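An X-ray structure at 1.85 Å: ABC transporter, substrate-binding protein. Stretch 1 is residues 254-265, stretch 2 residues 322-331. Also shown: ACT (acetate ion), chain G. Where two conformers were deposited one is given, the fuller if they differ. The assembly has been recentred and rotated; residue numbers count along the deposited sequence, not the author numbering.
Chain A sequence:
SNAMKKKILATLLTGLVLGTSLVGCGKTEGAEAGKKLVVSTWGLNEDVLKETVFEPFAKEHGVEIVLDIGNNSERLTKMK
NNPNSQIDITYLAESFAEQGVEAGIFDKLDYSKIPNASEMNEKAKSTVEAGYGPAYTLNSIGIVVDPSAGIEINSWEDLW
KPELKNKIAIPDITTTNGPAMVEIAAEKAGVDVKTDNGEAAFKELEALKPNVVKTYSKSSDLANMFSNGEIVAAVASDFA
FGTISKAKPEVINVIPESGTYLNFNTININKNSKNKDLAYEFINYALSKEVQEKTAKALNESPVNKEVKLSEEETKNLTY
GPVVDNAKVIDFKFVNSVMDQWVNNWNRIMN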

# COMPACT_ATOMS: atom_id res chain seq x y z
N VAL A 254 8.80 15.52 -0.09
CA VAL A 254 10.05 15.24 0.61
C VAL A 254 10.10 13.77 1.02
O VAL A 254 9.17 13.26 1.66
N ILE A 255 11.19 13.09 0.63
CA ILE A 255 11.41 11.69 1.03
C ILE A 255 12.60 11.71 1.98
O ILE A 255 13.71 12.06 1.57
N PRO A 256 12.39 11.38 3.26
CA PRO A 256 13.53 11.41 4.16
C PRO A 256 14.66 10.49 3.72
O PRO A 256 14.41 9.45 3.13
N GLU A 257 15.88 10.87 4.04
CA GLU A 257 17.04 10.06 3.72
C GLU A 257 17.02 8.70 4.39
O GLU A 257 17.61 7.72 3.90
N SER A 258 16.31 8.61 5.51
CA SER A 258 16.24 7.37 6.27
C SER A 258 15.40 6.33 5.54
O SER A 258 15.51 5.12 5.80
N GLY A 259 14.53 6.79 4.63
CA GLY A 259 13.73 5.90 3.82
C GLY A 259 12.24 6.10 4.00
O GLY A 259 11.78 6.42 5.09
N THR A 260 11.51 5.97 2.90
CA THR A 260 10.06 6.00 2.90
C THR A 260 9.56 4.61 3.33
O THR A 260 10.36 3.70 3.64
N TYR A 261 8.24 4.48 3.47
CA TYR A 261 7.58 3.23 3.80
C TYR A 261 6.71 2.82 2.62
O TYR A 261 6.00 3.64 2.04
N LEU A 262 6.80 1.54 2.25
CA LEU A 262 6.01 1.01 1.17
C LEU A 262 4.82 0.22 1.69
O LEU A 262 4.82 -0.24 2.84
N ASN A 263 3.80 0.12 0.85
CA ASN A 263 2.68 -0.79 1.11
C ASN A 263 2.46 -1.53 -0.23
O ASN A 263 2.81 -1.00 -1.29
N PHE A 264 1.94 -2.74 -0.15
CA PHE A 264 1.72 -3.58 -1.33
C PHE A 264 0.29 -4.10 -1.43
O PHE A 264 -0.41 -4.19 -0.43
N ASN A 265 -0.11 -4.45 -2.65
CA ASN A 265 -1.34 -5.18 -2.89
C ASN A 265 -0.80 -6.51 -3.41
O ASN A 265 0.17 -6.54 -4.17
N PRO A 322 15.10 4.85 -7.37
CA PRO A 322 15.91 4.79 -6.18
C PRO A 322 15.14 4.84 -4.87
O PRO A 322 15.57 4.24 -3.88
N VAL A 323 14.00 5.53 -4.87
CA VAL A 323 13.19 5.64 -3.67
C VAL A 323 12.85 4.27 -3.10
O VAL A 323 12.84 4.08 -1.89
N VAL A 324 12.57 3.31 -3.99
CA VAL A 324 12.19 1.96 -3.58
C VAL A 324 13.35 1.24 -2.90
O VAL A 324 13.14 0.58 -1.89
N ASP A 325 14.55 1.39 -3.44
CA ASP A 325 15.77 0.72 -2.93
C ASP A 325 16.07 1.03 -1.45
O ASP A 325 16.62 0.19 -0.71
N ASN A 326 15.72 2.25 -1.02
CA ASN A 326 16.02 2.69 0.33
C ASN A 326 14.80 2.61 1.28
O ASN A 326 14.88 3.02 2.45
N ALA A 327 13.68 2.10 0.77
CA ALA A 327 12.45 2.05 1.54
C ALA A 327 12.39 0.95 2.58
O ALA A 327 13.14 -0.02 2.53
N LYS A 328 11.48 1.15 3.52
CA LYS A 328 11.20 0.23 4.60
C LYS A 328 9.87 -0.47 4.33
O LYS A 328 8.97 0.10 3.71
N VAL A 329 9.78 -1.74 4.74
CA VAL A 329 8.53 -2.49 4.59
C VAL A 329 7.99 -2.87 5.97
O VAL A 329 8.75 -2.98 6.94
N ILE A 330 6.69 -3.07 6.05
CA ILE A 330 6.04 -3.41 7.31
C ILE A 330 5.71 -4.90 7.41
O ILE A 330 5.31 -5.50 6.42
N ASP A 331 5.92 -5.49 8.58
CA ASP A 331 5.59 -6.89 8.80
C ASP A 331 4.15 -6.95 9.28
O ASP A 331 3.87 -6.71 10.47

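Packing of residues 254-265 against residues 322-331, two segments of one chain that bury 685 Å² between them. The backbones meet in a single beta bridge between Tyr-261 and Lys-328: Lys-328 N donates to Thr-260 O (2.8 Å) and Leu-262 N to Lys-328 O (3.0 Å), which fixes the register for the side chains around it. The tightest apolar fit centres on Ala-327, whose CB points toward the first stretch as a small bump between two larger side chains, 3.5 Å from Thr-260 CG2 and 3.4 Å from Leu-262 CG. Leu-262 (chi1 m, chi2 t) continues this patch: its CD1 lies 4.2 Å from Val-324 CG1 and 4.3 Å from Val-329 CG1. Val-329 (m) also presents CG1 to the edge of the Phe-264 ring, 3.8 Å from CZ; Phe-264 (chi1 m) starts out sideways, but its end comes nearer. Beyond Ala-327, Val-323 (p in the conformer given) points toward the first stretch and places CG2 against two methyls, 3.8 Å from Thr-260 CG2 and 4.0 Å from Ile-255 CG2, with Thr-260 in t and Ile-255 in m,m.

Lys-328 has the largest area covered by the opposing stretch. Its extended chain (m,t,t,t) begins over one face of the Tyr-261 ring, with CB 4.2 Å from the ring centroid in a CH-pi contact, and runs on until CD is 3.9 Å from Tyr-261 OH. Ile-330 (m,t) fills a different side of the same ring, its CG1 near the ring plane and 4.2 Å from Tyr-261 CD2. At the tip of the lysine, NZ makes a weak hydrogen bond to Ser-258 O (3.3 Å) and donates to water 3 (2.8 Å from NZ), which also joins Ser-258 OG and Gly-259 O.

Gly-259 closes the type I turn from Pro-256 and leaves a necessary hollow: an ideal CB would lie 2.3 Å from Asn-326 O, and its backbone angles alone call for glycine. Instead Gly-259 CA approaches Asn-326 O at 3.4 Å. Asn-326 (chi1 t) brings its amide to the turn, ND2 donating to Glu-257 O (2.8 Å) and to water 1 (2.7 Å from ND2), itself bound to Pro-256 O. Water 5 fills a backbone gap between Thr-260 N and Val-323 O, as water 6 does between Leu-262 O and Ile-330 N. The acetate lies beyond the packed side chains, its O accepting from Asp-331 N (2.9 Å).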

# COMPACT_ATOMS: atom_id res chain seq x y z
CB VAL A 254 10.20 16.17 1.88
CG1 VAL A 254 11.38 15.76 2.72
CG2 VAL A 254 10.30 17.65 1.47
CB ILE A 255 11.73 10.79 -0.18
CG1 ILE A 255 10.60 10.84 -1.21
CG2 ILE A 255 12.01 9.33 0.27
CD1 ILE A 255 9.25 10.44 -0.69
CB PRO A 256 12.93 10.96 5.49
CG PRO A 256 11.52 11.45 5.45
CD PRO A 256 11.12 11.19 3.99
CB GLU A 257 18.32 10.81 4.11
CG GLU A 257 18.65 11.94 3.16
CD GLU A 257 20.08 12.41 3.27
OE1 GLU A 257 20.75 12.07 4.27
OE2 GLU A 257 20.55 13.13 2.34
CB SER A 258 15.70 7.64 7.68
OG SER A 258 14.36 8.07 7.64
CB THR A 260 9.48 6.26 1.47
OG1 THR A 260 8.05 6.40 1.54
CG2 THR A 260 9.79 5.12 0.56
CB TYR A 261 6.69 3.36 5.05
CG TYR A 261 7.49 3.41 6.33
CD1 TYR A 261 8.12 4.58 6.72
CD2 TYR A 261 7.59 2.29 7.14
CE1 TYR A 261 8.87 4.62 7.89
CE2 TYR A 261 8.34 2.32 8.31
CZ TYR A 261 8.96 3.49 8.68
OH TYR A 261 9.70 3.55 9.84
CB LEU A 262 6.83 0.02 0.34
CG LEU A 262 8.17 0.50 -0.20
CD1 LEU A 262 8.87 -0.62 -0.99
CD2 LEU A 262 7.99 1.76 -1.02
CB ASN A 263 1.44 -0.14 1.67
CG ASN A 263 0.81 0.85 0.75
OD1 ASN A 263 0.01 0.49 -0.13
ND2 ASN A 263 1.09 2.13 0.99
CB PHE A 264 2.58 -4.86 -1.20
CG PHE A 264 4.07 -4.60 -1.01
CD1 PHE A 264 4.85 -4.14 -2.04
CD2 PHE A 264 4.68 -4.86 0.20
CE1 PHE A 264 6.20 -3.89 -1.88
CE2 PHE A 264 6.04 -4.62 0.36
CZ PHE A 264 6.79 -4.12 -0.68
CB ASN A 265 -2.28 -4.52 -3.90
CG ASN A 265 -2.83 -3.20 -3.40
OD1 ASN A 265 -2.90 -2.96 -2.19
ND2 ASN A 265 -3.25 -2.35 -4.32
CB PRO A 322 16.84 6.00 -6.32
CG PRO A 322 16.98 6.17 -7.77
CD PRO A 322 15.64 5.83 -8.34
CB VAL A 323 11.88 6.41 -3.92
CG1 VAL A 323 10.95 5.60 -4.85
CG2 VAL A 323 11.17 6.70 -2.61
CB VAL A 324 11.70 1.10 -4.78
CG1 VAL A 324 11.44 -0.34 -4.33
CG2 VAL A 324 10.43 1.73 -5.39
CB ASP A 325 17.02 1.14 -3.73
CG ASP A 325 16.84 1.04 -5.26
OD1 ASP A 325 15.83 0.50 -5.75
OD2 ASP A 325 17.74 1.55 -5.98
CB ASN A 326 16.49 4.14 0.27
CG ASN A 326 17.19 4.57 1.53
OD1 ASN A 326 18.02 3.83 2.06
ND2 ASN A 326 16.90 5.77 2.00
CB ALA A 327 11.22 1.89 0.61
CB LYS A 328 11.16 1.00 5.91
CG LYS A 328 12.55 1.51 6.28
CD LYS A 328 12.61 2.34 7.52
CE LYS A 328 14.07 2.82 7.64
NZ LYS A 328 14.33 3.86 8.62
CB VAL A 329 8.69 -3.75 3.72
CG1 VAL A 329 9.13 -3.37 2.27
CG2 VAL A 329 9.65 -4.71 4.35
CB ILE A 330 4.77 -2.57 7.49
CG1 ILE A 330 5.17 -1.09 7.67
CG2 ILE A 330 3.97 -3.03 8.71
CD1 ILE A 330 4.01 -0.18 7.81
CB ASP A 331 6.52 -7.49 9.86
CG ASP A 331 6.17 -8.93 10.22
OD1 ASP A 331 5.13 -9.46 9.76
OD2 ASP A 331 6.95 -9.55 10.98
C ACT G . 8.05 -4.30 11.35
O ACT G . 7.04 -3.97 10.73
OXT ACT G . 8.81 -5.10 10.76
CH3 ACT G . 8.34 -3.72 12.70
O HOH W 1 15.11 7.61 1.10
O HOH W 2 19.40 5.52 4.63
O HOH W 3 12.81 5.94 7.58
O HOH W 4 16.89 3.17 4.30
O HOH W 5 13.07 5.62 0.45
O HOH W 6 5.37 -2.78 3.69